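Local atomic coordinates of macrodomain protein (Streptomyces coelicolor, PDB entry 5E3B), a protein that probably removes ADP-ribose from ADP-ribosylated thymidine in DNA by hydrolysis. Residues A[41-46]-A[138-143]; A[85-90]-A[126-131]. One frame throughout, in Å; residues are numbered along the deposited sequence.

Overall arrangement
Both contacts involve the mixed sheet of the macrodomain, and interaction 2 is nested within the chain loop that interaction 1 closes. Interaction 1 joins two parallel strands in the buried middle of the sheet. Its chemistry is mostly backbone hydrogen bonding. Interaction 2 lies at the border of the sheet, where the outermost strand 88-94 meets helix 119-136, and is partly buried. It relies on apolar side chains, an arginine and one bridging water. The helix leads directly into strand 139-143, and the two contacts touch. V140 packs against V129 and L142 meets L126; in one of its two conformers M41 reaches V129 and F90 as well. The centres of interactions 1 and 2 are about 10 Å apart.

Interaction 1 of 2, residues A[41-46]-A[138-143]; sequences MIAHVC and ASVHLP
M41 and I42 pair with V140 and H141 as neighbouring parallel strands, whose axes come within 4.6 Å at an angle of 36°. They lie inside the mixed sheet of the macrodomain, with strand 97-105 on the other side of 40-47. Three backbone hydrogen bonds alternate across the pair. M41 N gives to S139 O at 2.8 Å, H141 N to M41 O at 2.9 Å and A43 N to H141 O at 2.9 Å. V140 CA adds a CA-H...O contact to M41 O, and I42 CA one to H141 O. M41 and V140 face helix 119-136. In one of two conformers M41 has CG anti to the backbone N (chi1 -177°), which leads its end past V140 toward V129 and R132. On this face A43 CB meets L142 CD2 at 4.0 Å and V140 CG1 at 4.3 Å. I42 and H141 occupy the other face, where I42 also touches F56. The edge of the H141 imidazole lies near M41 O. H141 ND1 bonds to the Y175 hydroxyl, and H141 NE2 gives to S139 OG at 2.8 Å, tilted 16° from the ring plane. These two bonds should fix the ring's rotation. Farther along, H44 CB touches the P143 ring, while H44 NE2 bonds to N101 OD1. A43 O is buried without a hydrogen-bond partner; P143 CD lies beside it, at 3.4 Å.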
ATOM      1  N   MET A  41      -4.028   2.435   8.260  1.00 11.50           N
ATOM      2  CA  MET A  41      -3.137   1.596   7.488  0.62 11.71           C
ATOM      3  C   MET A  41      -2.872   2.294   6.194  1.00 12.01           C
ATOM      4  O   MET A  41      -3.784   2.593   5.453  1.00 13.55           O
ATOM      5  CB  MET A  41      -3.697   0.223   7.239  0.62 12.68           C
ATOM      6  CG  MET A  41      -2.737  -0.638   6.522  0.62 13.29           C
ATOM      7  SD  MET A  41      -3.414  -2.248   6.170  0.62 15.11           S
ATOM      8  CE  MET A  41      -3.526  -2.981   7.758  0.62 16.12           C
ATOM      9  N   ILE A  42      -1.577   2.522   5.949  1.00 10.69           N
ATOM     10  CA  ILE A  42      -1.109   3.208   4.739  1.00 11.06           C
ATOM     11  C   ILE A  42      -0.595   2.153   3.779  1.00 12.21           C
ATOM     12  O   ILE A  42       0.389   1.503   4.080  1.00 13.92           O
ATOM     13  CB  ILE A  42      -0.038   4.197   5.114  1.00 11.92           C
ATOM     14  CG1 ILE A  42      -0.560   5.201   6.160  1.00 15.91           C
ATOM     15  CG2 ILE A  42       0.539   4.868   3.912  1.00 13.80           C
ATOM     16  CD1 ILE A  42       0.562   5.776   6.918  1.00 15.85           C
ATOM     17  N   ALA A  43      -1.240   1.978   2.624  1.00 10.03           N
ATOM     18  CA  ALA A  43      -0.917   0.900   1.714  1.00 10.02           C
ATOM     19  C   ALA A  43      -0.382   1.473   0.445  1.00 10.54           C
ATOM     20  O   ALA A  43      -0.937   2.473  -0.087  1.00 11.55           O
ATOM     21  CB  ALA A  43      -2.181   0.103   1.369  1.00 11.57           C
ATOM     22  N   HIS A  44       0.707   0.880  -0.052  1.00 10.58           N
ATOM     23  CA  HIS A  44       1.345   1.387  -1.245  1.00 10.04           C
ATOM     24  C   HIS A  44       2.006   0.262  -2.015  1.00 10.53           C
ATOM     25  O   HIS A  44       2.324  -0.801  -1.496  1.00 10.86           O
ATOM     26  CB  HIS A  44       2.297   2.533  -0.863  1.00 10.12           C
ATOM     27  CG  HIS A  44       3.507   2.042  -0.103  1.00 10.68           C
ATOM     28  ND1 HIS A  44       4.795   2.135  -0.584  1.00 11.01           N
ATOM     29  CD2 HIS A  44       3.604   1.393   1.082  1.00 10.56           C
ATOM     30  CE1 HIS A  44       5.635   1.562   0.244  1.00 11.40           C
ATOM     31  NE2 HIS A  44       4.950   1.083   1.255  1.00 10.97           N
ATOM     32  N   VAL A  45       2.244   0.543  -3.297  1.00 11.38           N
ATOM     33  CA  VAL A  45       2.783  -0.420  -4.219  1.00 11.59           C
ATOM     34  C   VAL A  45       4.321  -0.454  -4.282  1.00 12.00           C
ATOM     35  O   VAL A  45       4.928   0.537  -4.711  1.00 14.50           O
ATOM     36  CB  VAL A  45       2.241  -0.269  -5.651  1.00 13.38           C
ATOM     37  CG1 VAL A  45       2.791  -1.362  -6.492  1.00 15.63           C
ATOM     38  CG2 VAL A  45       0.719  -0.390  -5.589  1.00 13.86           C
ATOM     39  N   CYS A  46       4.903  -1.583  -3.967  1.00 12.68           N
ATOM     40  CA  CYS A  46       6.346  -1.799  -4.127  1.00 12.71           C
ATOM     41  C   CYS A  46       6.618  -2.731  -5.275  1.00 14.58           C
ATOM     42  O   CYS A  46       5.752  -3.519  -5.714  1.00 12.92           O
ATOM     43  CB  CYS A  46       6.881  -2.385  -2.821  1.00 12.30           C
ATOM     44  SG  CYS A  46       6.667  -1.353  -1.346  1.00 14.51           S
ATOM     45  N   ALA A 138      -9.310  -0.961  10.838  1.00 15.67           N
ATOM     46  CA  ALA A 138      -8.553   0.154  10.353  1.00 14.25           C
ATOM     47  C   ALA A 138      -9.217   0.828   9.155  1.00 15.02           C
ATOM     48  O   ALA A 138      -9.833   0.177   8.339  1.00 17.27           O
ATOM     49  CB  ALA A 138      -7.160  -0.295   9.985  1.00 16.37           C
ATOM     50  N   SER A 139      -8.923   2.123   9.024  1.00 13.76           N
ATOM     51  CA  SER A 139      -9.130   2.762   7.710  1.00 13.54           C
ATOM     52  C   SER A 139      -7.869   2.659   6.873  1.00 13.50           C
ATOM     53  O   SER A 139      -6.746   2.530   7.439  1.00 13.05           O
ATOM     54  CB  SER A 139      -9.485   4.226   7.923  1.00 13.68           C
ATOM     55  OG  SER A 139      -8.519   4.943   8.649  1.00 15.42           O
ATOM     56  N   VAL A 140      -8.025   2.722   5.541  1.00 11.81           N
ATOM     57  CA  VAL A 140      -6.910   2.515   4.614  1.00 12.43           C
ATOM     58  C   VAL A 140      -6.641   3.812   3.838  1.00 12.70           C
ATOM     59  O   VAL A 140      -7.601   4.522   3.500  1.00 14.05           O
ATOM     60  CB  VAL A 140      -7.164   1.315   3.709  1.00 12.86           C
ATOM     61  CG1 VAL A 140      -6.114   1.216   2.664  1.00 14.40           C
ATOM     62  CG2 VAL A 140      -7.214   0.043   4.578  1.00 14.60           C
ATOM     63  N   HIS A 141      -5.369   4.136   3.651  1.00 11.51           N
ATOM     64  CA  HIS A 141      -4.867   5.430   3.130  1.00 11.70           C
ATOM     65  C   HIS A 141      -3.853   5.113   2.081  1.00 13.35           C
ATOM     66  O   HIS A 141      -2.830   4.423   2.330  1.00 12.32           O
ATOM     67  CB  HIS A 141      -4.286   6.211   4.316  1.00 12.64           C
ATOM     68  CG  HIS A 141      -5.315   6.474   5.357  1.00 12.77           C
ATOM     69  ND1 HIS A 141      -6.151   7.573   5.322  1.00 13.38           N
ATOM     70  CD2 HIS A 141      -5.743   5.723   6.395  1.00 12.26           C
ATOM     71  CE1 HIS A 141      -6.979   7.532   6.329  1.00 12.95           C
ATOM     72  NE2 HIS A 141      -6.799   6.391   6.974  1.00 13.77           N
ATOM     73  N   LEU A 142      -4.154   5.532   0.811  1.00 11.31           N
ATOM     74  CA  LEU A 142      -3.345   5.168  -0.294  1.00 13.41           C
ATOM     75  C   LEU A 142      -2.964   6.386  -1.141  1.00 12.70           C
ATOM     76  O   LEU A 142      -3.780   7.253  -1.361  1.00 16.00           O
ATOM     77  CB  LEU A 142      -4.004   4.156  -1.246  1.00 17.96           C
ATOM     78  CG  LEU A 142      -4.557   2.794  -0.757  1.00 18.05           C
ATOM     79  CD1 LEU A 142      -5.999   2.980  -0.576  1.00 20.77           C
ATOM     80  CD2 LEU A 142      -4.188   1.651  -1.694  1.00 23.40           C
ATOM     81  N   PRO A 143      -1.732   6.427  -1.588  1.00 11.96           N
ATOM     82  CA  PRO A 143      -1.440   7.459  -2.555  1.00 13.43           C
ATOM     83  C   PRO A 143      -1.971   7.031  -3.910  1.00 13.51           C
ATOM     84  O   PRO A 143      -2.025   5.896  -4.273  1.00 15.73           O
ATOM     85  CB  PRO A 143       0.060   7.427  -2.609  1.00 13.08           C
ATOM     86  CG  PRO A 143       0.432   6.009  -2.303  1.00 14.23           C
ATOM     87  CD  PRO A 143      -0.542   5.592  -1.310  1.00 14.76           C
TER

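Interaction 2 of 2, residues A[85-90]-A[126-131]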
ATOM      1  N   LEU A  85       5.224 -11.466  -5.768  1.00 18.25           N
ATOM      2  CA  LEU A  85       4.057 -10.734  -6.314  1.00 18.72           C
ATOM      3  C   LEU A  85       2.780 -11.106  -5.621  1.00 17.90           C
ATOM      4  O   LEU A  85       2.526 -12.334  -5.417  1.00 19.71           O
ATOM      5  CB  LEU A  85       3.929 -10.890  -7.837  1.00 20.79           C
ATOM      6  CG  LEU A  85       4.980 -10.089  -8.665  1.00 20.58           C
ATOM      7  CD1 LEU A  85       5.014 -10.592 -10.113  1.00 22.75           C
ATOM      8  CD2 LEU A  85       4.724  -8.612  -8.680  1.00 21.69           C
ATOM      9  N   GLY A  86       2.032 -10.089  -5.215  1.00 16.52           N
ATOM     10  CA  GLY A  86       0.770 -10.258  -4.429  1.00 17.97           C
ATOM     11  C   GLY A  86       0.895 -10.362  -2.907  1.00 16.16           C
ATOM     12  O   GLY A  86      -0.079 -10.188  -2.196  1.00 15.16           O
ATOM     13  N   ALA A  87       2.106 -10.530  -2.376  1.00 14.61           N
ATOM     14  CA  ALA A  87       2.329 -10.578  -0.947  1.00 14.32           C
ATOM     15  C   ALA A  87       2.377  -9.155  -0.377  1.00 13.84           C
ATOM     16  O   ALA A  87       2.603  -8.190  -1.090  1.00 14.95           O
ATOM     17  CB  ALA A  87       3.580 -11.334  -0.570  1.00 14.34           C
ATOM     18  N   VAL A  88       2.081  -9.103   0.910  1.00 13.10           N
ATOM     19  CA  VAL A  88       2.018  -7.853   1.629  1.00 13.05           C
ATOM     20  C   VAL A  88       2.681  -8.033   2.982  1.00 13.37           C
ATOM     21  O   VAL A  88       2.478  -9.037   3.666  1.00 14.66           O
ATOM     22  CB  VAL A  88       0.598  -7.368   1.839  1.00 13.89           C
ATOM     23  CG1 VAL A  88       0.631  -5.995   2.535  1.00 13.62           C
ATOM     24  CG2 VAL A  88      -0.137  -7.279   0.565  1.00 15.59           C
ATOM     25  N   GLN A  89       3.481  -7.021   3.396  1.00 12.69           N
ATOM     26  CA  GLN A  89       4.178  -6.993   4.690  1.00 13.02           C
ATOM     27  C   GLN A  89       3.615  -5.835   5.449  1.00 12.87           C
ATOM     28  O   GLN A  89       3.508  -4.745   4.868  1.00 13.70           O
ATOM     29  CB  GLN A  89       5.656  -6.770   4.441  1.00 15.25           C
ATOM     30  CG  GLN A  89       6.513  -6.363   5.593  1.00 16.61           C
ATOM     31  CD  GLN A  89       7.937  -6.135   5.239  1.00 14.12           C
ATOM     32  OE1 GLN A  89       8.274  -5.251   4.442  1.00 12.64           O
ATOM     33  NE2 GLN A  89       8.800  -6.951   5.786  1.00 14.77           N
ATOM     34  N   PHE A  90       3.209  -6.017   6.705  1.00 11.40           N
ATOM     35  CA  PHE A  90       2.573  -4.991   7.493  1.00 11.89           C
ATOM     36  C   PHE A  90       3.628  -4.584   8.558  1.00 13.13           C
ATOM     37  O   PHE A  90       4.193  -5.433   9.275  1.00 16.03           O
ATOM     38  CB  PHE A  90       1.264  -5.472   8.184  1.00 12.69           C
ATOM     39  CG  PHE A  90       0.262  -5.937   7.175  1.00 11.64           C
ATOM     40  CD1 PHE A  90      -0.570  -5.035   6.527  1.00 12.33           C
ATOM     41  CD2 PHE A  90       0.141  -7.260   6.877  1.00 12.01           C
ATOM     42  CE1 PHE A  90      -1.425  -5.448   5.535  1.00 12.82           C
ATOM     43  CE2 PHE A  90      -0.789  -7.708   5.927  1.00 12.69           C
ATOM     44  CZ  PHE A  90      -1.616  -6.784   5.317  1.00 13.00           C
ATOM     45  N   LEU A 126      -4.207  -6.152  -2.353  1.00 12.01           N
ATOM     46  CA  LEU A 126      -5.282  -5.398  -1.762  1.00 12.34           C
ATOM     47  C   LEU A 126      -6.282  -6.202  -0.982  1.00 12.84           C
ATOM     48  O   LEU A 126      -6.822  -5.730   0.037  1.00 12.43           O
ATOM     49  CB  LEU A 126      -6.043  -4.551  -2.804  1.00 12.61           C
ATOM     50  CG  LEU A 126      -5.293  -3.373  -3.480  1.00 13.03           C
ATOM     51  CD1 LEU A 126      -6.039  -2.881  -4.702  1.00 14.45           C
ATOM     52  CD2 LEU A 126      -5.190  -2.213  -2.493  1.00 13.80           C
ATOM     53  N   GLY A 127      -6.558  -7.421  -1.426  1.00 12.91           N
ATOM     54  CA  GLY A 127      -7.356  -8.306  -0.630  1.00 12.21           C
ATOM     55  C   GLY A 127      -6.753  -8.670   0.694  1.00 13.57           C
ATOM     56  O   GLY A 127      -7.423  -8.721   1.748  1.00 13.36           O
ATOM     57  N   ARG A 128      -5.439  -8.896   0.668  1.00 13.47           N
ATOM     58  CA  ARG A 128      -4.735  -9.111   1.912  1.00 13.89           C
ATOM     59  C   ARG A 128      -4.706  -7.917   2.869  1.00 12.19           C
ATOM     60  O   ARG A 128      -4.784  -8.084   4.097  1.00 13.34           O
ATOM     61  CB  ARG A 128      -3.324  -9.598   1.641  1.00 14.02           C
ATOM     62  CG  ARG A 128      -3.366 -10.923   0.963  1.00 15.92           C
ATOM     63  CD  ARG A 128      -2.015 -11.535   0.708  1.00 18.94           C
ATOM     64  NE  ARG A 128      -2.206 -12.823   0.021  1.00 21.81           N
ATOM     65  CZ  ARG A 128      -1.209 -13.639  -0.355  1.00 22.57           C
ATOM     66  NH1 ARG A 128       0.054 -13.342  -0.043  1.00 25.97           N
ATOM     67  NH2 ARG A 128      -1.483 -14.776  -1.043  1.00 20.24           N
ATOM     68  N   VAL A 129      -4.564  -6.712   2.318  1.00 11.23           N
ATOM     69  CA  VAL A 129      -4.729  -5.491   3.084  1.00 10.77           C
ATOM     70  C   VAL A 129      -6.100  -5.445   3.720  1.00 10.58           C
ATOM     71  O   VAL A 129      -6.246  -5.075   4.864  1.00 10.31           O
ATOM     72  CB  VAL A 129      -4.451  -4.257   2.182  1.00 11.47           C
ATOM     73  CG1 VAL A 129      -4.863  -2.971   2.840  1.00 13.17           C
ATOM     74  CG2 VAL A 129      -2.959  -4.188   1.836  1.00 12.10           C
ATOM     75  N   ALA A 130      -7.134  -5.752   2.910  1.00 11.23           N
ATOM     76  CA  ALA A 130      -8.482  -5.755   3.403  1.00 12.27           C
ATOM     77  C   ALA A 130      -8.640  -6.729   4.558  1.00 12.19           C
ATOM     78  O   ALA A 130      -9.257  -6.373   5.539  1.00 13.15           O
ATOM     79  CB  ALA A 130      -9.463  -6.029   2.342  1.00 12.93           C
ATOM     80  N   ASP A 131      -8.113  -7.948   4.422  1.00 13.75           N
ATOM     81  CA  ASP A 131      -8.213  -8.925   5.561  1.00 14.46           C
ATOM     82  C   ASP A 131      -7.657  -8.310   6.826  1.00 13.11           C
ATOM     83  O   ASP A 131      -8.191  -8.422   7.942  1.00 14.45           O
ATOM     84  CB  ASP A 131      -7.542 -10.232   5.230  1.00 14.66           C
ATOM     85  CG  ASP A 131      -8.160 -10.943   3.976  1.00 18.69           C
ATOM     86  OD1 ASP A 131      -9.367 -10.759   3.690  1.00 20.26           O
ATOM     87  OD2 ASP A 131      -7.411 -11.612   3.227  1.00 20.67           O
TER
HETATM   88  O   HOH W   1       1.113 -11.657   2.076  1.00 16.39           O
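A helix packs here on the border strand of the macrodomain sheet: V88 and F90 of strand 88-94 meet R128 and V129 of helix 119-136. The segment axes approach to 9.1 Å at an angle of 31°. V88 puts one methyl on each helix residue. V88 CG1 meets V129 CG2 at 4.1 Å, the two side chains crossing at about a right angle. V88 CG2 lies 4.1 Å from R128 CB, and these side chains slide past each other in opposite directions. V88 CG1 also lies over one face of the F90 ring, offset toward the rim. F90 turns its CE1 and CZ end to the helix. The ring edge meets V129, with F90 CZ 4.0 Å from V129 CA, and CE1 touches V129 CG2. R128 runs extended from CG to NE (chi3 -179°), which carries its guanidinium along the loop before the strand. G86 O lies over one guanidinium face, 3.8 Å from R128 NH1. A87 CA is 3.7 Å from R128 NH1. One water accepts from R128 NH1 at 2.9 Å and from V88 N at 3.0 Å, linking the guanidinium to the start of the strand. Strand 97-105 adjoins 88-94, and its A100 touches V88 and F90, while M102 reaches V129 and L126. L126 and A130, on the side of the helix turned from strand 88-94, pack on helix 154-166.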